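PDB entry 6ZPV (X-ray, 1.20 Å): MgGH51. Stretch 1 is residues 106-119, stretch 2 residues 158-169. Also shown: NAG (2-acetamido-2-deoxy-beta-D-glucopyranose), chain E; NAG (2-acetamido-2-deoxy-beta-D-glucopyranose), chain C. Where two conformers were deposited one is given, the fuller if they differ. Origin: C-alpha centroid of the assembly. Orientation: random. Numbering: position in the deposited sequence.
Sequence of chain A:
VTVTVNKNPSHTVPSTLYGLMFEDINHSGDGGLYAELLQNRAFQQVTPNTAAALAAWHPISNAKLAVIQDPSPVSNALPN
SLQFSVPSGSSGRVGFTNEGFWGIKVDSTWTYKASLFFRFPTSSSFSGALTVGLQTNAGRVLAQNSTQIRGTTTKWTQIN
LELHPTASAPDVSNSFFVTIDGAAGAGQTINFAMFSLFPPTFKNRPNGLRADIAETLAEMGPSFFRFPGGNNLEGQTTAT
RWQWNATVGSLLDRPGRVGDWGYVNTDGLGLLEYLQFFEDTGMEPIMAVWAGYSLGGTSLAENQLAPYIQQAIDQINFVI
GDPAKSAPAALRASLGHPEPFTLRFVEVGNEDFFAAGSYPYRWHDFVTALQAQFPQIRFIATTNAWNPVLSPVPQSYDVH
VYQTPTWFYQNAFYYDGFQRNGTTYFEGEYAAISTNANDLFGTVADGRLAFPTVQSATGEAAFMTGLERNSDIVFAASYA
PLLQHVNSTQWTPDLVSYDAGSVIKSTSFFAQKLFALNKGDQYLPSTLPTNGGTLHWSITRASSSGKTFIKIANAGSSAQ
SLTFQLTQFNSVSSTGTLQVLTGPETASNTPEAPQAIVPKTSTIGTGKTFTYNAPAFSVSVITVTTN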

# COMPACT_ATOMS: atom_id res chain seq x y z
N VAL A 106 0.07 -11.79 -19.35
CA VAL A 106 -0.58 -11.67 -20.67
C VAL A 106 -1.83 -12.53 -20.68
O VAL A 106 -1.69 -13.77 -20.66
N ASP A 107 -2.99 -11.89 -20.61
CA ASP A 107 -4.31 -12.55 -20.46
C ASP A 107 -5.20 -12.18 -21.64
O ASP A 107 -5.40 -10.98 -21.91
N SER A 108 -5.72 -13.17 -22.32
CA SER A 108 -6.59 -13.01 -23.49
C SER A 108 -7.89 -12.29 -23.22
O SER A 108 -8.52 -11.83 -24.20
N THR A 109 -8.32 -12.22 -21.98
CA THR A 109 -9.57 -11.51 -21.67
C THR A 109 -9.31 -10.02 -21.42
O THR A 109 -10.30 -9.30 -21.17
N TRP A 110 -8.06 -9.56 -21.48
CA TRP A 110 -7.69 -8.17 -21.17
C TRP A 110 -7.34 -7.39 -22.43
O TRP A 110 -6.60 -7.88 -23.30
N THR A 111 -7.79 -6.14 -22.48
CA THR A 111 -7.32 -5.12 -23.42
C THR A 111 -6.26 -4.31 -22.70
O THR A 111 -6.52 -3.84 -21.59
N TYR A 112 -5.13 -4.10 -23.31
CA TYR A 112 -4.02 -3.29 -22.78
C TYR A 112 -3.95 -2.00 -23.55
O TYR A 112 -4.27 -1.94 -24.74
N LYS A 113 -3.51 -0.95 -22.87
CA LYS A 113 -3.25 0.38 -23.45
C LYS A 113 -1.77 0.66 -23.48
O LYS A 113 -1.17 0.81 -22.41
N ALA A 114 -1.16 0.70 -24.66
CA ALA A 114 0.27 1.03 -24.82
C ALA A 114 0.39 2.46 -25.29
O ALA A 114 -0.41 2.92 -26.15
N SER A 115 1.39 3.17 -24.84
CA SER A 115 1.67 4.50 -25.38
C SER A 115 3.18 4.78 -25.23
O SER A 115 3.91 4.19 -24.42
N LEU A 116 3.62 5.76 -26.00
CA LEU A 116 5.00 6.24 -25.99
C LEU A 116 5.05 7.59 -26.68
O LEU A 116 4.12 7.95 -27.41
N PHE A 117 6.14 8.31 -26.48
CA PHE A 117 6.48 9.50 -27.26
C PHE A 117 7.71 9.19 -28.07
O PHE A 117 8.66 8.55 -27.56
N PHE A 118 7.79 9.76 -29.27
CA PHE A 118 8.99 9.63 -30.09
C PHE A 118 9.26 10.91 -30.88
O PHE A 118 8.34 11.69 -31.14
N ARG A 119 10.48 11.07 -31.33
CA ARG A 119 10.84 12.02 -32.41
C ARG A 119 12.05 11.50 -33.12
O ARG A 119 12.88 10.82 -32.50
N GLN A 158 3.02 11.57 -29.56
CA GLN A 158 2.53 10.44 -28.80
C GLN A 158 1.91 9.43 -29.75
O GLN A 158 1.12 9.78 -30.63
N ILE A 159 2.21 8.15 -29.50
CA ILE A 159 1.56 6.96 -30.10
C ILE A 159 0.69 6.32 -29.01
O ILE A 159 1.18 6.11 -27.90
N ASN A 160 -0.55 5.98 -29.33
CA ASN A 160 -1.47 5.26 -28.43
C ASN A 160 -2.07 4.09 -29.19
O ASN A 160 -2.77 4.33 -30.16
N LEU A 161 -1.77 2.89 -28.77
CA LEU A 161 -2.27 1.69 -29.43
C LEU A 161 -2.74 0.66 -28.39
O LEU A 161 -2.01 0.42 -27.41
N GLU A 162 -3.91 0.09 -28.59
CA GLU A 162 -4.40 -1.01 -27.74
C GLU A 162 -3.75 -2.31 -28.19
O GLU A 162 -3.36 -2.51 -29.34
N LEU A 163 -3.69 -3.27 -27.25
CA LEU A 163 -3.25 -4.65 -27.49
C LEU A 163 -4.32 -5.63 -27.01
O LEU A 163 -4.83 -5.49 -25.92
N HIS A 164 -4.47 -6.68 -27.81
CA HIS A 164 -5.39 -7.81 -27.62
C HIS A 164 -4.57 -9.05 -27.86
O HIS A 164 -4.23 -9.36 -29.01
N PRO A 165 -4.07 -9.72 -26.82
CA PRO A 165 -3.27 -10.91 -27.03
C PRO A 165 -4.02 -12.01 -27.78
O PRO A 165 -5.24 -12.14 -27.64
N THR A 166 -3.30 -12.70 -28.65
CA THR A 166 -3.88 -13.86 -29.37
C THR A 166 -4.10 -15.01 -28.37
O THR A 166 -5.02 -15.78 -28.59
N ALA A 167 -3.39 -15.11 -27.23
CA ALA A 167 -3.59 -16.26 -26.32
C ALA A 167 -3.24 -15.89 -24.88
O ALA A 167 -2.19 -15.19 -24.89
N SER A 168 -3.88 -16.37 -23.76
CA SER A 168 -3.05 -16.09 -22.56
C SER A 168 -1.70 -16.80 -22.65
O SER A 168 -1.58 -17.92 -23.18
N ALA A 169 -0.66 -16.18 -22.08
CA ALA A 169 0.64 -16.84 -21.93
C ALA A 169 0.61 -17.89 -20.84
O ALA A 169 -0.21 -17.83 -19.92

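Strands 112-119 and 158-163 run antiparallel, and every second residue pair satisfies its backbone polar groups across the gap. Tyr 112 pairs with Leu 163 in both directions (Tyr 112 N to Leu 163 O, 3.0 Å; Leu 163 N to Tyr 112 O, 2.9 Å), as do Ala 114 with Leu 161 and Leu 116 with Ile 159. The latter ladder includes a short bond from Ile 159 N to Leu 116 O, 2.8 Å.

This pairing sends Tyr 112, Ala 114, Leu 116, Leu 161, Leu 163 and Ile 159 to one buried, mainly apolar face. Leu 116 (p) brings CD1 to 4.0 Å from CB of Ile 159 (m), whose CD1 in turn lies 3.7 Å from CE1 of Phe 118 (p). Tyr 112 (m) sets its CE1 3.7 Å from CG of Pro 165, while its hydroxyl serves its own stretch, accepting a hydrogen bond from Asp 107 N (OH to N, 3.0 Å). Pro 165 points toward stretch 1, and its CB also meets CG1 of Val 106 (t) at 3.6 Å.

The other face carries Lys 113, Ser 115, Phe 117, Gln 158, Asn 160 and Glu 162, and is more polar. Lys 113 and Glu 162, both m at chi1, form a salt bridge, though the hydrogen bond within it is weak (NZ to OE2, 3.3 Å). Water 4 reinforces it, accepting from Lys 113 NZ at 3.2 Å and donating to Glu 162 OE2 at 2.8 Å. Ser 115 OG (p) and Gln 158 NE2 are 4.0 Å apart, and water 5 bridges them at 2.8 Å from OG and 3.1 Å from NE2. The Gln 158 amide oxygen OE1 accepts from Asn 160 ND2 at 3.0 Å, so both ends of this amide are engaged, while its CB packs over one face of the Phe 117 ring.

Beyond the strands, Ser 168 OG (m) accepts a nearly linear hydrogen bond from Ser 108 N at 2.9 Å, and Ala 169 N donates to Val 106 O at 3.0 Å. Water 2 links the same serines, lying 2.9 Å from Ser 108 OG and accepting from Ser 168 N at 3.1 Å. Asp 107 OD1 instead turns to its own stretch, accepting from Thr 109 N at 2.8 Å and Thr 109 OG1 at 2.7 Å.

The chain E NAG satisfies the outward-facing Glu 162 N, which donates to its O5 and O6, each at 3.1 Å. Its O7 lies at the edge of the His 164 ring, 3.2 Å from CD2.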

# COMPACT_ATOMS: atom_id res chain seq x y z
CB VAL A 106 0.37 -12.03 -21.82
CG1 VAL A 106 -0.31 -11.88 -23.17
CG2 VAL A 106 1.64 -11.14 -21.73
CB ASP A 107 -4.90 -12.13 -19.11
CG ASP A 107 -6.18 -12.88 -18.76
OD1 ASP A 107 -7.09 -12.92 -19.56
OD2 ASP A 107 -6.20 -13.40 -17.65
CB SER A 108 -6.92 -14.42 -24.13
OG SER A 108 -7.75 -15.16 -23.21
CB THR A 109 -10.27 -12.15 -20.45
OG1 THR A 109 -9.58 -11.86 -19.26
CG2 THR A 109 -10.48 -13.65 -20.62
CB TRP A 110 -6.51 -8.14 -20.20
CG TRP A 110 -6.78 -8.64 -18.83
CD1 TRP A 110 -7.95 -9.12 -18.32
CD2 TRP A 110 -5.84 -8.72 -17.76
NE1 TRP A 110 -7.82 -9.48 -17.01
CE2 TRP A 110 -6.52 -9.28 -16.64
CE3 TRP A 110 -4.51 -8.40 -17.64
CZ2 TRP A 110 -5.89 -9.50 -15.41
CZ3 TRP A 110 -3.87 -8.62 -16.45
CH2 TRP A 110 -4.55 -9.18 -15.36
CB THR A 111 -8.46 -4.25 -23.95
OG1 THR A 111 -9.36 -5.06 -24.67
CG2 THR A 111 -7.95 -3.14 -24.83
CB TYR A 112 -2.69 -4.03 -22.88
CG TYR A 112 -2.62 -5.35 -22.15
CD1 TYR A 112 -3.26 -6.48 -22.61
CD2 TYR A 112 -1.89 -5.48 -20.97
CE1 TYR A 112 -3.17 -7.69 -21.97
CE2 TYR A 112 -1.82 -6.69 -20.28
CZ TYR A 112 -2.43 -7.81 -20.81
OH TYR A 112 -2.37 -9.04 -20.16
CB LYS A 113 -4.02 1.46 -22.75
CG LYS A 113 -5.55 1.38 -22.88
CD LYS A 113 -6.19 2.51 -22.09
CE LYS A 113 -7.64 2.81 -22.34
NZ LYS A 113 -8.23 1.84 -23.27
CB ALA A 114 0.90 0.13 -25.85
CB SER A 115 0.82 5.53 -24.72
OG SER A 115 1.13 5.68 -23.34
CB LEU A 116 5.95 5.24 -26.62
CG LEU A 116 5.71 4.86 -28.08
CD1 LEU A 116 6.20 5.92 -29.06
CD2 LEU A 116 6.38 3.55 -28.41
CB PHE A 117 6.68 10.70 -26.34
CG PHE A 117 5.43 11.28 -25.74
CD1 PHE A 117 4.81 10.64 -24.67
CD2 PHE A 117 4.87 12.44 -26.21
CE1 PHE A 117 3.66 11.16 -24.09
CE2 PHE A 117 3.72 12.94 -25.66
CZ PHE A 117 3.12 12.30 -24.60
CB PHE A 118 8.93 8.45 -31.08
CG PHE A 118 8.09 8.67 -32.31
CD1 PHE A 118 6.69 8.63 -32.29
CD2 PHE A 118 8.69 9.06 -33.50
CE1 PHE A 118 5.94 8.94 -33.40
CE2 PHE A 118 7.94 9.38 -34.63
CZ PHE A 118 6.55 9.32 -34.57
CB ARG A 119 11.07 13.44 -31.88
CG ARG A 119 12.33 13.63 -31.05
CD ARG A 119 12.56 15.04 -30.49
NE ARG A 119 13.80 15.09 -29.56
CZ ARG A 119 14.93 15.52 -30.02
NH1 ARG A 119 14.95 15.97 -31.29
NH2 ARG A 119 15.99 15.67 -29.34
CB GLN A 158 1.55 10.84 -27.72
CG GLN A 158 1.36 9.73 -26.67
CD GLN A 158 0.36 10.00 -25.57
OE1 GLN A 158 -0.69 10.54 -25.86
NE2 GLN A 158 0.62 9.51 -24.35
CB ILE A 159 2.60 5.98 -30.69
CG1 ILE A 159 3.27 6.56 -31.95
CG2 ILE A 159 2.02 4.60 -30.93
CD1 ILE A 159 4.37 5.68 -32.60
CB ASN A 160 -2.59 6.21 -27.95
CG ASN A 160 -2.13 7.37 -27.12
OD1 ASN A 160 -1.93 7.21 -25.91
ND2 ASN A 160 -1.92 8.51 -27.77
CB LEU A 161 -1.18 1.04 -30.29
CG LEU A 161 -0.71 1.90 -31.48
CD1 LEU A 161 0.58 1.37 -32.03
CD2 LEU A 161 -1.79 1.95 -32.57
CB GLU A 162 -5.92 -1.08 -27.77
CG GLU A 162 -6.60 0.09 -27.07
CD GLU A 162 -8.11 0.04 -27.08
OE1 GLU A 162 -8.66 -0.83 -27.76
OE2 GLU A 162 -8.69 0.80 -26.35
CB LEU A 163 -1.92 -4.92 -26.80
CG LEU A 163 -0.76 -4.10 -27.32
CD1 LEU A 163 0.48 -4.32 -26.44
CD2 LEU A 163 -0.40 -4.42 -28.75
CB HIS A 164 -6.56 -7.72 -28.60
CG HIS A 164 -7.28 -6.42 -28.50
ND1 HIS A 164 -8.16 -6.16 -27.47
CD2 HIS A 164 -7.19 -5.28 -29.23
CE1 HIS A 164 -8.63 -4.94 -27.60
NE2 HIS A 164 -8.04 -4.36 -28.65
CB PRO A 165 -2.87 -11.37 -25.63
CG PRO A 165 -3.03 -10.12 -24.79
CD PRO A 165 -4.23 -9.41 -25.39
CB THR A 166 -3.08 -14.11 -30.66
OG1 THR A 166 -1.71 -13.85 -30.45
CG2 THR A 166 -3.48 -13.24 -31.84
CB ALA A 167 -2.65 -17.33 -26.80
CB SER A 168 -3.81 -16.53 -21.38
OG SER A 168 -5.02 -15.83 -21.26
CB ALA A 169 1.70 -15.82 -21.61
C1 NAG E . -4.72 -0.75 -32.34
C2 NAG E . -5.96 -1.64 -32.25
C3 NAG E . -7.23 -0.81 -32.56
C4 NAG E . -7.25 0.45 -31.70
C5 NAG E . -5.94 1.23 -31.86
C6 NAG E . -5.87 2.48 -31.02
C7 NAG E . -5.47 -3.98 -32.71
C8 NAG E . -5.27 -5.01 -33.83
N2 NAG E . -5.89 -2.75 -33.13
O3 NAG E . -8.34 -1.62 -32.28
O4 NAG E . -8.35 1.30 -32.13
O5 NAG E . -4.87 0.35 -31.52
O6 NAG E . -6.04 2.08 -29.68
O7 NAG E . -5.20 -4.25 -31.53
C1 NAG C . -9.27 1.64 -31.13
C2 NAG C . -10.08 2.85 -31.63
C3 NAG C . -11.23 3.07 -30.66
C4 NAG C . -12.02 1.76 -30.47
C5 NAG C . -11.10 0.64 -30.04
C6 NAG C . -11.79 -0.70 -29.95
C7 NAG C . -8.65 4.41 -32.98
C8 NAG C . -7.79 5.66 -32.93
N2 NAG C . -9.21 4.02 -31.82
O3 NAG C . -12.10 4.08 -31.14
O4 NAG C . -13.05 1.89 -29.45
O5 NAG C . -10.09 0.48 -31.04
O6 NAG C . -12.39 -0.84 -31.23
O7 NAG C . -8.83 3.77 -34.02
O HOH W 1 -1.40 -15.92 -18.11
O HOH W 2 -6.64 -17.80 -23.55
O HOH W 3 -7.61 -9.04 -25.58
O HOH W 4 -7.63 3.34 -26.03
O HOH W 5 2.83 7.81 -22.92